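Local atomic coordinates of myosin-17 (Arabidopsis thaliana, PDB entry 7KFL), a protein that is a plant class XI myosin motor whose globular tail probably recognises and binds cargo. Residues L23-Y37 against A75-L87. Numbering follows the deposited sequence.
Sequences LGYNGDKPVAACVIY and AYWLSNSATLLLL
Asn-80 reaches from helix 75-87 to the first turn of helix 31-37, where its OD1 takes the backbone N-H of Ala-33 at 2.9 Å, the donor somewhat tilted from the carbonyl plane. Its ND2 turns back to the Tyr-76 carbonyl one turn earlier, and the two bonds fix the amide's rotation; ND2 also lies 3.4 Å above the centre of the Tyr-76 ring. Packing is tightest beside this amide. Pro-30 CB presses on Asn-80 OD1, while Pro-30 CG points at Thr-83 OG1, 3.2 Å away, and sits over the Ser-79 carbonyl that the same hydroxyl grips. The methyl of Ala-33 rests on the backbone carbonyl of Asn-80 (CB to O, 3.2 Å), and with so small a residue at the crossing the axes come within 8.2 Å at -38°. This is helix-on-helix packing near the N-terminal end of the mostly helical cargo-binding domain; helix 31-37 is entered through a short beta hairpin closed by a type II' turn, Asn-26 to Lys-29, whose tip is exposed and stands clear of helix 75-87.

Further along, the Ile-36 and Leu-84 side chains cross at about a right angle, CG2 of the former touching CD2 of the latter at 3.6 Å. With CG anti to its backbone N (chi1 180°), Tyr-37 presents one ring face to Leu-87 CB, a CH-pi contact 4.0 Å from the centroid; its hydroxyl bonds to Thr-91.

Toward the loop, the contact is looser and only partly buried. Tyr-76 OH accepts a longer bond from Leu-23 N, 3.2 Å, and a water that donates to this hydroxyl and to Gly-24 O also accepts from Ala-32 N. Tyr-25 slides past Tyr-76 in the opposite direction, their planes at 75°, and carries its hydroxyl on to the side-chain OD1 of Asn-232, whose backbone carbonyl is bonded by Ser-79 OG.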
ATOM      1  N   LEU A  23      -5.700  24.088  -5.611  1.00 55.54           N
ATOM      2  CA  LEU A  23      -4.553  25.036  -5.619  1.00 56.16           C
ATOM      3  C   LEU A  23      -3.348  24.383  -6.306  1.00 55.68           C
ATOM      4  O   LEU A  23      -2.307  25.056  -6.415  1.00 55.40           O
ATOM      5  CB  LEU A  23      -4.222  25.449  -4.179  1.00 56.17           C
ATOM      6  CG  LEU A  23      -5.356  26.124  -3.407  1.00 56.60           C
ATOM      7  CD1 LEU A  23      -4.842  26.713  -2.101  1.00 56.36           C
ATOM      8  CD2 LEU A  23      -6.032  27.205  -4.240  1.00 57.49           C
ATOM      9  N   GLY A  24      -3.487  23.130  -6.756  1.00 55.32           N
ATOM     10  CA  GLY A  24      -2.454  22.404  -7.517  1.00 55.53           C
ATOM     11  C   GLY A  24      -1.116  22.410  -6.799  1.00 55.84           C
ATOM     12  O   GLY A  24      -1.111  22.267  -5.562  1.00 55.93           O
ATOM     13  N   TYR A  25      -0.021  22.577  -7.543  1.00 57.22           N
ATOM     14  CA  TYR A  25       1.374  22.423  -7.055  1.00 58.72           C
ATOM     15  C   TYR A  25       2.241  23.547  -7.626  1.00 61.47           C
ATOM     16  O   TYR A  25       1.905  24.083  -8.697  1.00 62.21           O
ATOM     17  CB  TYR A  25       1.902  21.031  -7.416  1.00 58.39           C
ATOM     18  CG  TYR A  25       1.062  19.918  -6.844  1.00 58.02           C
ATOM     19  CD1 TYR A  25      -0.052  19.440  -7.517  1.00 57.80           C
ATOM     20  CD2 TYR A  25       1.343  19.387  -5.597  1.00 57.61           C
ATOM     21  CE1 TYR A  25      -0.851  18.446  -6.974  1.00 57.57           C
ATOM     22  CE2 TYR A  25       0.557  18.392  -5.041  1.00 57.02           C
ATOM     23  CZ  TYR A  25      -0.544  17.920  -5.731  1.00 57.05           C
ATOM     24  OH  TYR A  25      -1.316  16.939  -5.184  1.00 57.23           O
ATOM     25  N   ASN A  26       3.311  23.897  -6.911  1.00 64.35           N
ATOM     26  CA  ASN A  26       4.299  24.931  -7.316  1.00 67.87           C
ATOM     27  C   ASN A  26       5.698  24.363  -7.069  1.00 69.40           C
ATOM     28  O   ASN A  26       6.037  24.117  -5.901  1.00 69.36           O
ATOM     29  CB  ASN A  26       4.061  26.254  -6.586  1.00 68.94           C
ATOM     30  CG  ASN A  26       4.867  27.397  -7.166  1.00 70.99           C
ATOM     31  OD1 ASN A  26       6.087  27.435  -7.025  1.00 71.80           O
ATOM     32  ND2 ASN A  26       4.196  28.332  -7.819  1.00 72.37           N
ATOM     33  N   GLY A  27       6.473  24.165  -8.137  1.00 73.02           N
ATOM     34  CA  GLY A  27       7.644  23.273  -8.134  1.00 74.99           C
ATOM     35  C   GLY A  27       7.184  21.831  -8.032  1.00 76.42           C
ATOM     36  O   GLY A  27       6.507  21.365  -8.969  1.00 78.31           O
ATOM     37  N   ASP A  28       7.495  21.162  -6.918  1.00 77.67           N
ATOM     38  CA  ASP A  28       7.025  19.785  -6.610  1.00 77.99           C
ATOM     39  C   ASP A  28       6.329  19.785  -5.242  1.00 76.03           C
ATOM     40  O   ASP A  28       6.243  18.700  -4.629  1.00 76.25           O
ATOM     41  CB  ASP A  28       8.186  18.785  -6.671  1.00 80.44           C
ATOM     42  CG  ASP A  28       9.291  19.036  -5.655  1.00 82.40           C
ATOM     43  OD1 ASP A  28       9.560  20.221  -5.354  1.00 84.17           O
ATOM     44  OD2 ASP A  28       9.879  18.044  -5.173  1.00 83.23           O
ATOM     45  N   LYS A  29       5.827  20.946  -4.800  1.00 73.79           N
ATOM     46  CA  LYS A  29       5.334  21.179  -3.415  1.00 71.12           C
ATOM     47  C   LYS A  29       3.826  21.428  -3.436  1.00 67.80           C
ATOM     48  O   LYS A  29       3.339  22.207  -4.253  1.00 66.47           O
ATOM     49  CB  LYS A  29       6.099  22.343  -2.778  1.00 72.35           C
ATOM     50  CG  LYS A  29       7.580  22.400  -3.128  1.00 74.67           C
ATOM     51  CD  LYS A  29       8.400  23.288  -2.211  1.00 76.62           C
ATOM     52  CE  LYS A  29       9.846  23.423  -2.643  1.00 78.76           C
ATOM     53  NZ  LYS A  29      10.721  22.444  -1.955  1.00 79.32           N
ATOM     54  N   PRO A  30       3.046  20.771  -2.542  1.00 64.64           N
ATOM     55  CA  PRO A  30       1.602  20.993  -2.446  1.00 63.19           C
ATOM     56  C   PRO A  30       1.321  22.406  -1.912  1.00 62.12           C
ATOM     57  O   PRO A  30       1.914  22.791  -0.918  1.00 60.49           O
ATOM     58  CB  PRO A  30       1.125  19.902  -1.471  1.00 62.35           C
ATOM     59  CG  PRO A  30       2.273  18.916  -1.427  1.00 62.92           C
ATOM     60  CD  PRO A  30       3.505  19.782  -1.558  1.00 63.73           C
ATOM     61  N   VAL A  31       0.441  23.147  -2.589  1.00 60.99           N
ATOM     62  CA  VAL A  31       0.207  24.596  -2.321  1.00 60.70           C
ATOM     63  C   VAL A  31      -0.665  24.753  -1.068  1.00 60.01           C
ATOM     64  O   VAL A  31      -0.298  25.582  -0.213  1.00 61.16           O
ATOM     65  CB  VAL A  31      -0.398  25.312  -3.543  1.00 60.66           C
ATOM     66  CG1 VAL A  31      -0.903  26.703  -3.191  1.00 60.72           C
ATOM     67  CG2 VAL A  31       0.598  25.380  -4.689  1.00 60.99           C
ATOM     68  N   ALA A  32      -1.768  24.001  -0.962  1.00 58.58           N
ATOM     69  CA  ALA A  32      -2.776  24.139   0.120  1.00 57.29           C
ATOM     70  C   ALA A  32      -2.108  23.962   1.491  1.00 55.89           C
ATOM     71  O   ALA A  32      -2.412  24.758   2.399  1.00 56.13           O
ATOM     72  CB  ALA A  32      -3.913  23.165  -0.079  1.00 56.79           C
ATOM     73  N   ALA A  33      -1.224  22.970   1.630  1.00 54.57           N
ATOM     74  CA  ALA A  33      -0.449  22.699   2.863  1.00 53.81           C
ATOM     75  C   ALA A  33       0.389  23.931   3.234  1.00 54.39           C
ATOM     76  O   ALA A  33       0.435  24.273   4.427  1.00 54.44           O
ATOM     77  CB  ALA A  33       0.419  21.481   2.673  1.00 53.44           C
ATOM     78  N   CYS A  34       1.025  24.568   2.245  1.00 55.35           N
ATOM     79  CA  CYS A  34       1.886  25.770   2.421  1.00 56.78           C
ATOM     80  C   CYS A  34       1.023  26.984   2.786  1.00 56.87           C
ATOM     81  O   CYS A  34       1.424  27.742   3.687  1.00 56.93           O
ATOM     82  CB  CYS A  34       2.704  26.058   1.167  1.00 57.91           C
ATOM     83  SG  CYS A  34       3.978  24.812   0.839  1.00 59.16           S
ATOM     84  N   VAL A  35      -0.117  27.156   2.111  1.00 57.19           N
ATOM     85  CA  VAL A  35      -1.098  28.253   2.372  1.00 57.70           C
ATOM     86  C   VAL A  35      -1.646  28.097   3.796  1.00 57.76           C
ATOM     87  O   VAL A  35      -1.669  29.107   4.527  1.00 58.50           O
ATOM     88  CB  VAL A  35      -2.227  28.260   1.322  1.00 57.93           C
ATOM     89  CG1 VAL A  35      -3.406  29.126   1.744  1.00 57.84           C
ATOM     90  CG2 VAL A  35      -1.711  28.692  -0.041  1.00 58.29           C
ATOM     91  N   ILE A  36      -2.076  26.885   4.165  1.00 57.82           N
ATOM     92  CA  ILE A  36      -2.618  26.558   5.520  1.00 57.59           C
ATOM     93  C   ILE A  36      -1.567  26.939   6.568  1.00 58.04           C
ATOM     94  O   ILE A  36      -1.894  27.748   7.455  1.00 58.28           O
ATOM     95  CB  ILE A  36      -3.030  25.072   5.623  1.00 56.83           C
ATOM     96  CG1 ILE A  36      -4.330  24.793   4.865  1.00 56.71           C
ATOM     97  CG2 ILE A  36      -3.137  24.633   7.077  1.00 56.88           C
ATOM     98  CD1 ILE A  36      -4.567  23.331   4.564  1.00 56.72           C
ATOM     99  N   TYR A  37      -0.355  26.385   6.450  1.00 58.19           N
ATOM    100  CA  TYR A  37       0.759  26.537   7.424  1.00 58.47           C
ATOM    101  C   TYR A  37       1.045  28.020   7.685  1.00 59.99           C
ATOM    102  O   TYR A  37       1.181  28.401   8.863  1.00 61.30           O
ATOM    103  CB  TYR A  37       2.025  25.841   6.920  1.00 58.21           C
ATOM    104  CG  TYR A  37       3.202  25.957   7.855  1.00 57.99           C
ATOM    105  CD1 TYR A  37       3.163  25.394   9.119  1.00 57.77           C
ATOM    106  CD2 TYR A  37       4.353  26.634   7.483  1.00 58.74           C
ATOM    107  CE1 TYR A  37       4.234  25.498   9.991  1.00 58.51           C
ATOM    108  CE2 TYR A  37       5.435  26.746   8.342  1.00 59.12           C
ATOM    109  CZ  TYR A  37       5.376  26.175   9.601  1.00 58.98           C
ATOM    110  OH  TYR A  37       6.432  26.276  10.456  1.00 60.18           O
ATOM    111  N   ALA A  75      -5.507  11.376  -3.539  1.00 49.50           N
ATOM    112  CA  ALA A  75      -4.093  11.540  -3.958  1.00 49.49           C
ATOM    113  C   ALA A  75      -3.637  12.972  -3.651  1.00 49.22           C
ATOM    114  O   ALA A  75      -2.499  13.146  -3.159  1.00 48.57           O
ATOM    115  CB  ALA A  75      -3.946  11.210  -5.424  1.00 49.60           C
ATOM    116  N   TYR A  76      -4.513  13.948  -3.916  1.00 49.25           N
ATOM    117  CA  TYR A  76      -4.299  15.397  -3.662  1.00 49.23           C
ATOM    118  C   TYR A  76      -4.057  15.627  -2.167  1.00 48.78           C
ATOM    119  O   TYR A  76      -3.039  16.250  -1.807  1.00 48.10           O
ATOM    120  CB  TYR A  76      -5.497  16.217  -4.151  1.00 49.64           C
ATOM    121  CG  TYR A  76      -5.341  17.706  -3.973  1.00 50.32           C
ATOM    122  CD1 TYR A  76      -4.492  18.437  -4.792  1.00 51.12           C
ATOM    123  CD2 TYR A  76      -6.030  18.388  -2.983  1.00 49.86           C
ATOM    124  CE1 TYR A  76      -4.335  19.806  -4.634  1.00 51.10           C
ATOM    125  CE2 TYR A  76      -5.884  19.756  -2.811  1.00 50.31           C
ATOM    126  CZ  TYR A  76      -5.034  20.468  -3.639  1.00 50.86           C
ATOM    127  OH  TYR A  76      -4.884  21.815  -3.475  1.00 51.05           O
ATOM    128  N   TRP A  77      -4.967  15.125  -1.325  1.00 48.81           N
ATOM    129  CA  TRP A  77      -4.964  15.367   0.144  1.00 48.42           C
ATOM    130  C   TRP A  77      -3.939  14.472   0.850  1.00 47.79           C
ATOM    131  O   TRP A  77      -3.556  14.821   1.981  1.00 47.09           O
ATOM    132  CB  TRP A  77      -6.374  15.214   0.729  1.00 48.19           C
ATOM    133  CG  TRP A  77      -7.191  16.455   0.560  1.00 48.41           C
ATOM    134  CD1 TRP A  77      -8.378  16.588  -0.098  1.00 48.69           C
ATOM    135  CD2 TRP A  77      -6.843  17.770   1.027  1.00 48.44           C
ATOM    136  NE1 TRP A  77      -8.805  17.888  -0.053  1.00 49.03           N
ATOM    137  CE2 TRP A  77      -7.883  18.637   0.629  1.00 48.69           C
ATOM    138  CE3 TRP A  77      -5.763  18.295   1.747  1.00 48.60           C
ATOM    139  CZ2 TRP A  77      -7.868  19.997   0.931  1.00 49.16           C
ATOM    140  CZ3 TRP A  77      -5.752  19.639   2.049  1.00 48.52           C
ATOM    141  CH2 TRP A  77      -6.792  20.476   1.646  1.00 48.93           C
ATOM    142  N   LEU A  78      -3.496  13.383   0.221  1.00 48.03           N
ATOM    143  CA  LEU A  78      -2.345  12.587   0.725  1.00 49.40           C
ATOM    144  C   LEU A  78      -1.079  13.446   0.646  1.00 50.61           C
ATOM    145  O   LEU A  78      -0.393  13.587   1.677  1.00 50.16           O
ATOM    146  CB  LEU A  78      -2.182  11.303  -0.093  1.00 49.39           C
ATOM    147  CG  LEU A  78      -1.021  10.413   0.350  1.00 49.49           C
ATOM    148  CD1 LEU A  78      -1.420   9.568   1.548  1.00 49.61           C
ATOM    149  CD2 LEU A  78      -0.537   9.533  -0.790  1.00 49.87           C
ATOM    150  N   SER A  79      -0.795  14.002  -0.537  1.00 52.87           N
ATOM    151  CA  SER A  79       0.404  14.835  -0.821  1.00 54.25           C
ATOM    152  C   SER A  79       0.414  16.075   0.082  1.00 54.39           C
ATOM    153  O   SER A  79       1.496  16.417   0.597  1.00 55.53           O
ATOM    154  CB  SER A  79       0.468  15.216  -2.273  1.00 55.58           C
ATOM    155  OG  SER A  79       1.744  15.750  -2.595  1.00 57.00           O
ATOM    156  N   ASN A  80      -0.748  16.706   0.279  1.00 53.45           N
ATOM    157  CA  ASN A  80      -0.905  17.943   1.094  1.00 53.07           C
ATOM    158  C   ASN A  80      -0.756  17.620   2.585  1.00 52.64           C
ATOM    159  O   ASN A  80      -0.009  18.347   3.270  1.00 52.58           O
ATOM    160  CB  ASN A  80      -2.237  18.644   0.815  1.00 53.36           C
ATOM    161  CG  ASN A  80      -2.129  19.639  -0.320  1.00 53.88           C
ATOM    162  OD1 ASN A  80      -1.588  20.727  -0.138  1.00 55.06           O
ATOM    163  ND2 ASN A  80      -2.615  19.270  -1.495  1.00 54.04           N
ATOM    164  N   SER A  81      -1.448  16.587   3.073  1.00 51.82           N
ATOM    165  CA  SER A  81      -1.425  16.160   4.496  1.00 51.27           C
ATOM    166  C   SER A  81       0.009  15.813   4.906  1.00 50.91           C
ATOM    167  O   SER A  81       0.439  16.263   5.984  1.00 51.63           O
ATOM    168  CB  SER A  81      -2.358  15.007   4.738  1.00 50.89           C
ATOM    169  OG  SER A  81      -3.678  15.342   4.342  1.00 51.63           O
ATOM    170  N   ALA A  82       0.713  15.047   4.070  1.00 50.72           N
ATOM    171  CA  ALA A  82       2.109  14.609   4.301  1.00 52.03           C
ATOM    172  C   ALA A  82       3.010  15.838   4.482  1.00 52.61           C
ATOM    173  O   ALA A  82       3.786  15.855   5.456  1.00 52.44           O
ATOM    174  CB  ALA A  82       2.575  13.732   3.161  1.00 52.22           C
ATOM    175  N   THR A  83       2.889  16.835   3.598  1.00 53.82           N
ATOM    176  CA  THR A  83       3.715  18.074   3.608  1.00 55.01           C
ATOM    177  C   THR A  83       3.345  18.931   4.826  1.00 54.95           C
ATOM    178  O   THR A  83       4.276  19.456   5.470  1.00 54.62           O
ATOM    179  CB  THR A  83       3.586  18.856   2.294  1.00 55.77           C
ATOM    180  OG1 THR A  83       3.882  17.960   1.222  1.00 56.45           O
ATOM    181  CG2 THR A  83       4.514  20.051   2.221  1.00 56.36           C
ATOM    182  N   LEU A  84       2.050  19.067   5.138  1.00 54.07           N
ATOM    183  CA  LEU A  84       1.581  19.872   6.298  1.00 54.49           C
ATOM    184  C   LEU A  84       2.099  19.243   7.598  1.00 55.19           C
ATOM    185  O   LEU A  84       2.610  19.998   8.446  1.00 54.54           O
ATOM    186  CB  LEU A  84       0.052  19.973   6.306  1.00 53.67           C
ATOM    187  CG  LEU A  84      -0.534  20.865   7.402  1.00 53.65           C
ATOM    188  CD1 LEU A  84       0.270  22.151   7.575  1.00 53.57           C
ATOM    189  CD2 LEU A  84      -1.992  21.193   7.112  1.00 53.87           C
ATOM    190  N   LEU A  85       1.969  17.918   7.742  1.00 55.76           N
ATOM    191  CA  LEU A  85       2.423  17.162   8.941  1.00 56.86           C
ATOM    192  C   LEU A  85       3.946  17.279   9.084  1.00 57.97           C
ATOM    193  O   LEU A  85       4.415  17.396  10.233  1.00 58.63           O
ATOM    194  CB  LEU A  85       1.981  15.699   8.831  1.00 57.05           C
ATOM    195  CG  LEU A  85       0.554  15.421   9.299  1.00 57.67           C
ATOM    196  CD1 LEU A  85       0.052  14.089   8.764  1.00 57.51           C
ATOM    197  CD2 LEU A  85       0.462  15.458  10.818  1.00 57.97           C
ATOM    198  N   LEU A  86       4.680  17.253   7.966  1.00 59.36           N
ATOM    199  CA  LEU A  86       6.159  17.420   7.926  1.00 61.11           C
ATOM    200  C   LEU A  86       6.526  18.776   8.544  1.00 61.24           C
ATOM    201  O   LEU A  86       7.458  18.814   9.370  1.00 61.93           O
ATOM    202  CB  LEU A  86       6.635  17.300   6.470  1.00 62.48           C
ATOM    203  CG  LEU A  86       8.144  17.365   6.204  1.00 64.26           C
ATOM    204  CD1 LEU A  86       8.561  18.733   5.687  1.00 64.58           C
ATOM    205  CD2 LEU A  86       8.968  16.981   7.422  1.00 65.21           C
ATOM    206  N   LEU A  87       5.794  19.837   8.184  1.00 60.63           N
ATOM    207  CA  LEU A  87       5.998  21.216   8.706  1.00 60.53           C
ATOM    208  C   LEU A  87       5.648  21.243  10.199  1.00 60.51           C
ATOM    209  O   LEU A  87       6.480  21.740  10.985  1.00 61.55           O
ATOM    210  CB  LEU A  87       5.130  22.201   7.915  1.00 60.34           C
ATOM    211  CG  LEU A  87       5.436  22.312   6.421  1.00 60.40           C
ATOM    212  CD1 LEU A  87       4.273  22.946   5.674  1.00 59.84           C
ATOM    213  CD2 LEU A  87       6.718  23.095   6.182  1.00 61.27           C
TER
HETATM  214  O   HOH W   1      -2.311  22.120  -3.290  1.00 45.62           O